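Local coordinates for capsular polysaccharide export system protein KpsC (Thermosulfurimonas dismutans, PDB 6MGB) that transfers Kdo in β(2,4) linkage, probably from a CMP-activated donor, in making the conserved glycolipid that carries Gram-negative bacterial capsules, at residues L107-L112 with C280-R285; W49-T54 with I98-T103; R128-I133 with T288-F293. All blocks are in the same frame, centred on the assembly; numbering follows the deposited sequence. Where two conformers were deposited one is given.

Interaction 1 (L107-L112 with C280-R285); sequences LLENLL and CERRKR
The guanidinium groups of Arg-282 and Arg-283 both meet the carboxylate of Glu-109 at their edges, in a salt-bridge network that ties helix 107-114 to the loop between strand 275-276 and helix 289-299. Arg-282 binds side-on with two nitrogens, one to each oxygen. Its NE gives a nearly straight bond of 2.6 Å to Glu-109 OE2, arriving on the syn side, while its NH2 reaches the syn lone pair of Glu-109 OE1 at 3.0 Å along a more bent path. The two planes are 34° apart, and OE1 is accordingly tilted out of the guanidinium plane. Arg-283 NE takes the anti lone pair of Glu-109 OE1 at 2.8 Å, almost straight, with OE1 in the guanidinium plane of Arg-283 and the carboxylate turned 76° from it. Glutamate suits the helix here because its extended chain carries the acid out to the type I turn of 280-283, where two long arginines can converge on it. Arg-282 NH2 also donates to Ala-102 O, and Arg-283 NH1 to the carbonyls of Pro-266 and Ala-269. Three hydrogen bonds thus grip one buried carboxylate, which would probably stay ionised, its negative charge shared between two positive ones.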
# COMPACT_ATOMS: atom_id res chain seq x y z
N LEU A 107 3.24 3.12 -12.89
CA LEU A 107 1.97 3.04 -13.60
C LEU A 107 0.90 3.86 -12.89
O LEU A 107 0.13 4.58 -13.54
CB LEU A 107 1.53 1.58 -13.74
CG LEU A 107 0.11 1.37 -14.30
CD1 LEU A 107 -0.01 1.94 -15.71
CD2 LEU A 107 -0.27 -0.10 -14.27
N LEU A 108 0.84 3.76 -11.56
CA LEU A 108 -0.18 4.49 -10.81
C LEU A 108 0.02 6.00 -10.95
O LEU A 108 -0.94 6.74 -11.20
CB LEU A 108 -0.15 4.08 -9.34
CG LEU A 108 -1.11 4.82 -8.41
CD1 LEU A 108 -2.54 4.73 -8.92
CD2 LEU A 108 -1.02 4.27 -7.00
N GLU A 109 1.26 6.47 -10.80
CA GLU A 109 1.52 7.89 -10.94
C GLU A 109 1.15 8.38 -12.34
O GLU A 109 0.62 9.49 -12.50
CB GLU A 109 3.00 8.20 -10.66
CG GLU A 109 3.30 9.68 -10.55
CD GLU A 109 4.78 9.98 -10.45
OE1 GLU A 109 5.27 10.23 -9.33
OE2 GLU A 109 5.46 9.95 -11.50
N ASN A 110 1.40 7.56 -13.36
CA ASN A 110 1.02 7.93 -14.72
C ASN A 110 -0.49 8.03 -14.86
O ASN A 110 -1.00 8.97 -15.48
CB ASN A 110 1.59 6.93 -15.72
CG ASN A 110 3.09 7.08 -15.92
OD1 ASN A 110 3.69 8.09 -15.54
ND2 ASN A 110 3.70 6.08 -16.55
N LEU A 111 -1.23 7.08 -14.28
CA LEU A 111 -2.69 7.16 -14.31
C LEU A 111 -3.18 8.45 -13.67
O LEU A 111 -4.08 9.11 -14.20
CB LEU A 111 -3.30 5.95 -13.60
CG LEU A 111 -3.23 4.61 -14.33
CD1 LEU A 111 -3.66 3.49 -13.40
CD2 LEU A 111 -4.10 4.63 -15.57
N LEU A 112 -2.58 8.83 -12.54
CA LEU A 112 -3.03 10.03 -11.84
C LEU A 112 -2.62 11.30 -12.57
O LEU A 112 -3.36 12.29 -12.55
CB LEU A 112 -2.47 10.02 -10.41
CG LEU A 112 -3.01 8.90 -9.51
CD1 LEU A 112 -2.16 8.75 -8.26
CD2 LEU A 112 -4.46 9.16 -9.14
N CYS A 280 7.39 16.64 -4.92
CA CYS A 280 7.54 15.77 -6.08
C CYS A 280 7.04 16.55 -7.29
O CYS A 280 5.85 16.51 -7.62
CB CYS A 280 6.80 14.45 -5.91
SG CYS A 280 7.14 13.25 -7.21
N GLU A 281 7.96 17.27 -7.95
CA GLU A 281 7.58 18.13 -9.06
C GLU A 281 6.97 17.35 -10.22
O GLU A 281 6.22 17.92 -11.01
CB GLU A 281 8.80 18.91 -9.56
CG GLU A 281 9.60 19.61 -8.47
CD GLU A 281 8.73 20.48 -7.58
OE1 GLU A 281 9.09 20.67 -6.40
OE2 GLU A 281 7.69 20.98 -8.06
N ARG A 282 7.29 16.06 -10.34
CA ARG A 282 6.75 15.25 -11.42
C ARG A 282 5.25 15.04 -11.29
O ARG A 282 4.59 14.74 -12.30
CB ARG A 282 7.47 13.90 -11.45
CG ARG A 282 7.36 13.16 -12.77
CD ARG A 282 8.11 11.84 -12.72
NE ARG A 282 7.82 11.11 -11.49
CZ ARG A 282 8.63 11.00 -10.45
NH1 ARG A 282 9.84 11.56 -10.45
NH2 ARG A 282 8.24 10.32 -9.38
N ARG A 283 4.69 15.19 -10.09
CA ARG A 283 3.26 15.05 -9.86
C ARG A 283 2.62 16.43 -9.96
O ARG A 283 2.82 17.28 -9.09
CB ARG A 283 2.99 14.40 -8.51
CG ARG A 283 3.55 12.99 -8.41
CD ARG A 283 3.34 12.37 -7.04
NE ARG A 283 4.00 11.07 -6.97
CZ ARG A 283 4.03 10.29 -5.88
NH1 ARG A 283 3.44 10.68 -4.76
NH2 ARG A 283 4.66 9.13 -5.93
N LYS A 284 1.87 16.66 -11.04
CA LYS A 284 1.34 17.98 -11.35
C LYS A 284 -0.17 18.07 -11.26
O LYS A 284 -0.69 19.09 -10.79
CB LYS A 284 1.79 18.39 -12.76
CG LYS A 284 3.30 18.35 -12.95
CD LYS A 284 3.74 19.15 -14.17
CE LYS A 284 5.25 19.34 -14.19
NZ LYS A 284 5.98 18.04 -14.29
N ARG A 285 -0.89 17.04 -11.68
CA ARG A 285 -2.35 17.09 -11.71
C ARG A 285 -2.91 16.93 -10.30
O ARG A 285 -2.53 16.02 -9.57
CB ARG A 285 -2.90 15.99 -12.61
CG ARG A 285 -4.41 16.02 -12.75
CD ARG A 285 -4.84 15.52 -14.11
NE ARG A 285 -6.29 15.49 -14.24
CZ ARG A 285 -6.94 14.97 -15.28
NH1 ARG A 285 -8.27 14.99 -15.30
NH2 ARG A 285 -6.28 14.42 -16.28

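Interaction 2 (W49-T54 with I98-T103); sequences WGYKST and IYYDAT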
# COMPACT_ATOMS: atom_id res chain seq x y z
N TRP A 49 10.12 -9.33 -6.88
CA TRP A 49 9.31 -8.98 -5.72
C TRP A 49 10.11 -8.06 -4.81
O TRP A 49 11.08 -8.50 -4.17
CB TRP A 49 8.86 -10.23 -4.97
CG TRP A 49 7.81 -9.96 -3.94
CD1 TRP A 49 7.99 -9.42 -2.70
CD2 TRP A 49 6.41 -10.22 -4.07
NE1 TRP A 49 6.78 -9.32 -2.05
CE2 TRP A 49 5.79 -9.81 -2.87
CE3 TRP A 49 5.61 -10.77 -5.08
CZ2 TRP A 49 4.42 -9.93 -2.65
CZ3 TRP A 49 4.25 -10.88 -4.86
CH2 TRP A 49 3.67 -10.46 -3.66
N GLY A 50 9.72 -6.79 -4.74
CA GLY A 50 10.39 -5.86 -3.87
C GLY A 50 11.83 -5.61 -4.31
O GLY A 50 12.15 -5.59 -5.50
N TYR A 51 12.70 -5.41 -3.32
CA TYR A 51 14.10 -5.09 -3.57
C TYR A 51 15.04 -6.07 -2.89
O TYR A 51 16.19 -5.73 -2.60
CB TYR A 51 14.38 -3.65 -3.12
CG TYR A 51 13.78 -2.65 -4.07
CD1 TYR A 51 12.42 -2.39 -4.07
CD2 TYR A 51 14.57 -1.97 -4.99
CE1 TYR A 51 11.86 -1.49 -4.94
CE2 TYR A 51 14.02 -1.06 -5.87
CZ TYR A 51 12.66 -0.82 -5.84
OH TYR A 51 12.10 0.08 -6.71
N LYS A 52 14.58 -7.30 -2.65
CA LYS A 52 15.45 -8.35 -2.17
C LYS A 52 16.51 -8.68 -3.23
O LYS A 52 16.47 -8.19 -4.36
CB LYS A 52 14.63 -9.60 -1.83
CG LYS A 52 13.85 -10.16 -3.01
CD LYS A 52 13.15 -11.47 -2.67
CE LYS A 52 12.10 -11.28 -1.58
NZ LYS A 52 11.34 -12.53 -1.33
N SER A 53 17.46 -9.52 -2.84
CA SER A 53 18.58 -9.85 -3.72
C SER A 53 18.10 -10.37 -5.07
O SER A 53 18.50 -9.86 -6.12
CB SER A 53 19.49 -10.88 -3.04
OG SER A 53 20.73 -11.00 -3.71
N THR A 54 17.23 -11.38 -5.06
CA THR A 54 16.75 -11.96 -6.31
C THR A 54 16.01 -10.93 -7.16
O THR A 54 16.10 -10.96 -8.39
CB THR A 54 15.85 -13.16 -6.04
OG1 THR A 54 14.80 -12.79 -5.15
CG2 THR A 54 16.65 -14.31 -5.44
N ILE A 98 7.11 1.31 -9.45
CA ILE A 98 6.28 0.75 -8.39
C ILE A 98 5.73 1.89 -7.55
O ILE A 98 6.37 2.94 -7.40
CB ILE A 98 7.06 -0.28 -7.53
CG1 ILE A 98 6.10 -1.11 -6.67
CG2 ILE A 98 8.11 0.41 -6.66
CD1 ILE A 98 5.07 -1.91 -7.46
N TYR A 99 4.54 1.67 -6.99
CA TYR A 99 3.75 2.79 -6.47
C TYR A 99 4.48 3.55 -5.37
O TYR A 99 4.34 4.77 -5.27
CB TYR A 99 2.39 2.28 -5.96
CG TYR A 99 2.48 1.31 -4.80
CD1 TYR A 99 2.55 -0.06 -5.03
CD2 TYR A 99 2.47 1.75 -3.49
CE1 TYR A 99 2.63 -0.96 -3.98
CE2 TYR A 99 2.54 0.86 -2.43
CZ TYR A 99 2.62 -0.49 -2.68
OH TYR A 99 2.69 -1.38 -1.63
N TYR A 100 5.23 2.85 -4.52
CA TYR A 100 5.87 3.51 -3.39
C TYR A 100 7.22 4.14 -3.75
O TYR A 100 7.83 4.78 -2.90
CB TYR A 100 6.05 2.54 -2.22
CG TYR A 100 6.83 1.27 -2.52
CD1 TYR A 100 8.22 1.27 -2.55
CD2 TYR A 100 6.17 0.07 -2.75
CE1 TYR A 100 8.92 0.11 -2.81
CE2 TYR A 100 6.86 -1.09 -3.02
CZ TYR A 100 8.24 -1.07 -3.04
OH TYR A 100 8.94 -2.22 -3.31
N ASP A 101 7.68 3.98 -4.99
CA ASP A 101 8.95 4.56 -5.42
C ASP A 101 8.69 5.92 -6.04
O ASP A 101 8.31 6.03 -7.21
CB ASP A 101 9.66 3.62 -6.40
CG ASP A 101 10.99 4.18 -6.88
OD1 ASP A 101 11.36 5.30 -6.47
OD2 ASP A 101 11.67 3.50 -7.67
N ALA A 102 8.89 6.98 -5.25
CA ALA A 102 8.67 8.34 -5.71
C ALA A 102 9.82 8.91 -6.53
O ALA A 102 9.72 10.04 -7.01
CB ALA A 102 8.41 9.26 -4.51
N THR A 103 10.91 8.16 -6.70
CA THR A 103 12.06 8.66 -7.46
C THR A 103 11.88 8.50 -8.97
O THR A 103 12.63 9.11 -9.73
CB THR A 103 13.34 7.93 -7.03
OG1 THR A 103 13.33 6.59 -7.53
CG2 THR A 103 13.47 7.91 -5.51
O HOH W 1 13.89 1.81 -7.69
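Ile-98 opens a type I turn, closed by Asp-101, that faces Tyr-51 in the type II' turn of 49-52; in this GT-B-clan protein the turns follow strands 90-94 and 45-49, two inner strands of the mixed sheet. CG2 of Ile-98 comes within 4.0 Å of Tyr-51 OH, and the beta-branched residue suits the place because this methyl can lie over the centre of the Tyr-100 ring while still touching the Tyr-51 hydroxyl. Tyr-100 follows with CG between its backbone N and carbonyl carbon (chi1 56°), a crowded position. Its hydroxyl sits at the edge of the Tyr-51 ring, near the ring plane, with OH 3.4 Å from Tyr-51 CE1. Tyrosine rather than phenylalanine fits here because that OH also hydrogen-bonds Glu-73 on strand 69-74. The Tyr-100 side chain lies about 8 Å from the bound CMP. Asp-101 is the polar end of the contact: a water donates to its OD2 at 2.8 Å and is itself 2.7 Å from Tyr-51 OH, bridging two groups that do not bond directly. OD2 also forms a salt bridge with Arg-104. An alanine here would probably leave Arg-104 without its carboxylate, deprive the bridging water of an acceptor and undo the Asx turn that follows. In that turn Asp-101 OD1 accepts twice, from Thr-103 N at 2.9 Å and, on its syn lone pair, from Thr-103 OG1 at 2.6 Å.

Interaction 3 (R128-I133 with T288-F293); sequences RALKLI and TLLELF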
# COMPACT_ATOMS: atom_id res chain seq x y z
N ARG A 128 -19.25 3.26 -5.11
CA ARG A 128 -19.82 2.06 -4.50
C ARG A 128 -18.78 1.32 -3.68
O ARG A 128 -19.03 0.93 -2.53
CB ARG A 128 -20.41 1.16 -5.59
CG ARG A 128 -21.84 1.48 -5.97
CD ARG A 128 -22.06 1.34 -7.47
NE ARG A 128 -21.60 0.05 -7.98
CZ ARG A 128 -21.42 -0.22 -9.27
NH1 ARG A 128 -21.65 0.71 -10.19
NH2 ARG A 128 -21.00 -1.42 -9.64
N ALA A 129 -17.60 1.09 -4.27
CA ALA A 129 -16.56 0.35 -3.56
C ALA A 129 -16.09 1.10 -2.32
O ALA A 129 -15.87 0.49 -1.27
CB ALA A 129 -15.38 0.08 -4.50
N LEU A 130 -15.95 2.42 -2.43
CA LEU A 130 -15.50 3.20 -1.28
C LEU A 130 -16.50 3.13 -0.14
O LEU A 130 -16.11 2.97 1.03
CB LEU A 130 -15.26 4.66 -1.71
CG LEU A 130 -14.78 5.63 -0.63
CD1 LEU A 130 -13.45 5.19 -0.03
CD2 LEU A 130 -14.66 7.03 -1.22
N LYS A 131 -17.79 3.23 -0.44
CA LYS A 131 -18.80 3.14 0.61
C LYS A 131 -18.77 1.78 1.29
O LYS A 131 -18.85 1.69 2.52
CB LYS A 131 -20.19 3.41 0.03
CG LYS A 131 -21.31 3.26 1.05
CD LYS A 131 -22.67 3.62 0.47
CE LYS A 131 -23.79 3.22 1.42
NZ LYS A 131 -23.59 3.75 2.79
N LEU A 132 -18.65 0.70 0.50
CA LEU A 132 -18.60 -0.64 1.09
C LEU A 132 -17.39 -0.79 2.00
O LEU A 132 -17.50 -1.37 3.09
CB LEU A 132 -18.58 -1.69 -0.02
CG LEU A 132 -19.90 -1.95 -0.75
CD1 LEU A 132 -19.67 -2.74 -2.02
CD2 LEU A 132 -20.89 -2.68 0.16
N ILE A 133 -16.23 -0.29 1.58
CA ILE A 133 -15.02 -0.40 2.39
C ILE A 133 -15.18 0.37 3.69
O ILE A 133 -14.78 -0.10 4.76
CB ILE A 133 -13.80 0.07 1.58
CG1 ILE A 133 -13.48 -0.95 0.49
CG2 ILE A 133 -12.59 0.27 2.49
CD1 ILE A 133 -12.47 -0.47 -0.54
N THR A 288 -8.98 14.52 -6.76
CA THR A 288 -9.89 14.33 -5.65
C THR A 288 -9.64 12.98 -5.00
O THR A 288 -9.01 12.08 -5.57
CB THR A 288 -11.35 14.39 -6.12
OG1 THR A 288 -11.63 13.26 -6.95
CG2 THR A 288 -11.61 15.68 -6.90
N LEU A 289 -10.15 12.82 -3.78
CA LEU A 289 -10.03 11.55 -3.08
C LEU A 289 -10.66 10.43 -3.90
O LEU A 289 -10.07 9.35 -4.06
CB LEU A 289 -10.67 11.64 -1.70
CG LEU A 289 -10.52 10.45 -0.74
CD1 LEU A 289 -11.52 9.33 -1.04
CD2 LEU A 289 -9.10 9.91 -0.73
N LEU A 290 -11.86 10.67 -4.43
CA LEU A 290 -12.53 9.64 -5.22
C LEU A 290 -11.70 9.26 -6.44
O LEU A 290 -11.59 8.07 -6.77
CB LEU A 290 -13.92 10.13 -5.64
CG LEU A 290 -14.82 9.07 -6.28
CD1 LEU A 290 -15.16 7.97 -5.29
CD2 LEU A 290 -16.09 9.71 -6.82
N GLU A 291 -11.10 10.25 -7.11
CA GLU A 291 -10.28 9.95 -8.28
C GLU A 291 -9.04 9.16 -7.88
O GLU A 291 -8.68 8.18 -8.54
CB GLU A 291 -9.89 11.24 -8.99
CG GLU A 291 -11.04 11.91 -9.73
CD GLU A 291 -10.65 13.26 -10.31
OE1 GLU A 291 -9.66 13.85 -9.83
OE2 GLU A 291 -11.34 13.73 -11.24
N LEU A 292 -8.37 9.58 -6.81
CA LEU A 292 -7.19 8.85 -6.33
C LEU A 292 -7.56 7.42 -5.96
O LEU A 292 -6.86 6.47 -6.32
CB LEU A 292 -6.59 9.59 -5.13
CG LEU A 292 -5.39 8.96 -4.43
CD1 LEU A 292 -4.30 8.60 -5.42
CD2 LEU A 292 -4.86 9.93 -3.39
N PHE A 293 -8.67 7.25 -5.24
CA PHE A 293 -9.11 5.91 -4.86
C PHE A 293 -9.44 5.07 -6.08
O PHE A 293 -9.09 3.88 -6.14
CB PHE A 293 -10.33 6.03 -3.94
CG PHE A 293 -11.01 4.72 -3.66
CD1 PHE A 293 -10.53 3.87 -2.68
CD2 PHE A 293 -12.13 4.34 -4.38
CE1 PHE A 293 -11.16 2.67 -2.42
CE2 PHE A 293 -12.76 3.13 -4.13
CZ PHE A 293 -12.27 2.30 -3.15
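Phe-293 pushes its ring against helix 120-135, where Leu-130 covers one face and Ala-129 and Ile-133 border the edge. CG of the phenylalanine is anti to the backbone N (chi1 171°), and the ring beyond it lies against that helix. Leu-130 CB stands over this face, 4.2 Å from the centre of the Phe-293 ring and displaced toward the rim, in a CH-pi contact. The leucine also has CG anti to its backbone N (chi1 -180°), and its two methyls divide the work: CD1 lies over the middle of the same face, whereas CD2 turns to Leu-289, 3.9 Å from its CD1. The same CD2 meets Leu-290 CD1 more loosely, at 4.2 Å. Ile-133 and Phe-293 meet tip to tip, the isoleucine CD1 lying near the ring plane and 3.8 Å from CZ. Alanine suits its position because a single methyl fits at the ring edge, with Ala-129 CB 4.0 Å from Phe-293 CE2. Where the second helix begins, Thr-288 and Glu-291 form a capping box: Glu-291 N donates to Thr-288 OG1 at 3.1 Å, and Thr-288 N to Glu-291 OE1 at 3.2 Å. Met-255 of helix 248-255 touches Leu-130, Ile-133 and Phe-293, joining this core to the helix that carries the CMP-binding residues Gln-248 and Glu-252. The short axes run at 93° to each other, so the whole is a near-orthogonal helix packing, built on an aromatic side chain inserted among aliphatic ones.

In the fold
From the N terminus, 49-54 leaves strand 45-49 of the mixed sheet, and interaction 2 closes a loop of some forty residues on 98-103. Interaction 1 opens soon afterward on helix 107-114, and interaction 3 on helix 120-135. The chain then runs through the parallel sheet with its CMP site before 280-285 closes interaction 1 and 288-293 closes interaction 3, so these two cross, while interaction 2 precedes both in series. Interaction 1 touches interaction 2 where 280-285 reaches 98-103, and interaction 3 through Leu-112 and Leu-292. Interactions 1 and 3 bring the chain after the parallel sheet back onto earlier helices, whereas interaction 2 joins loops following two mixed-sheet strands.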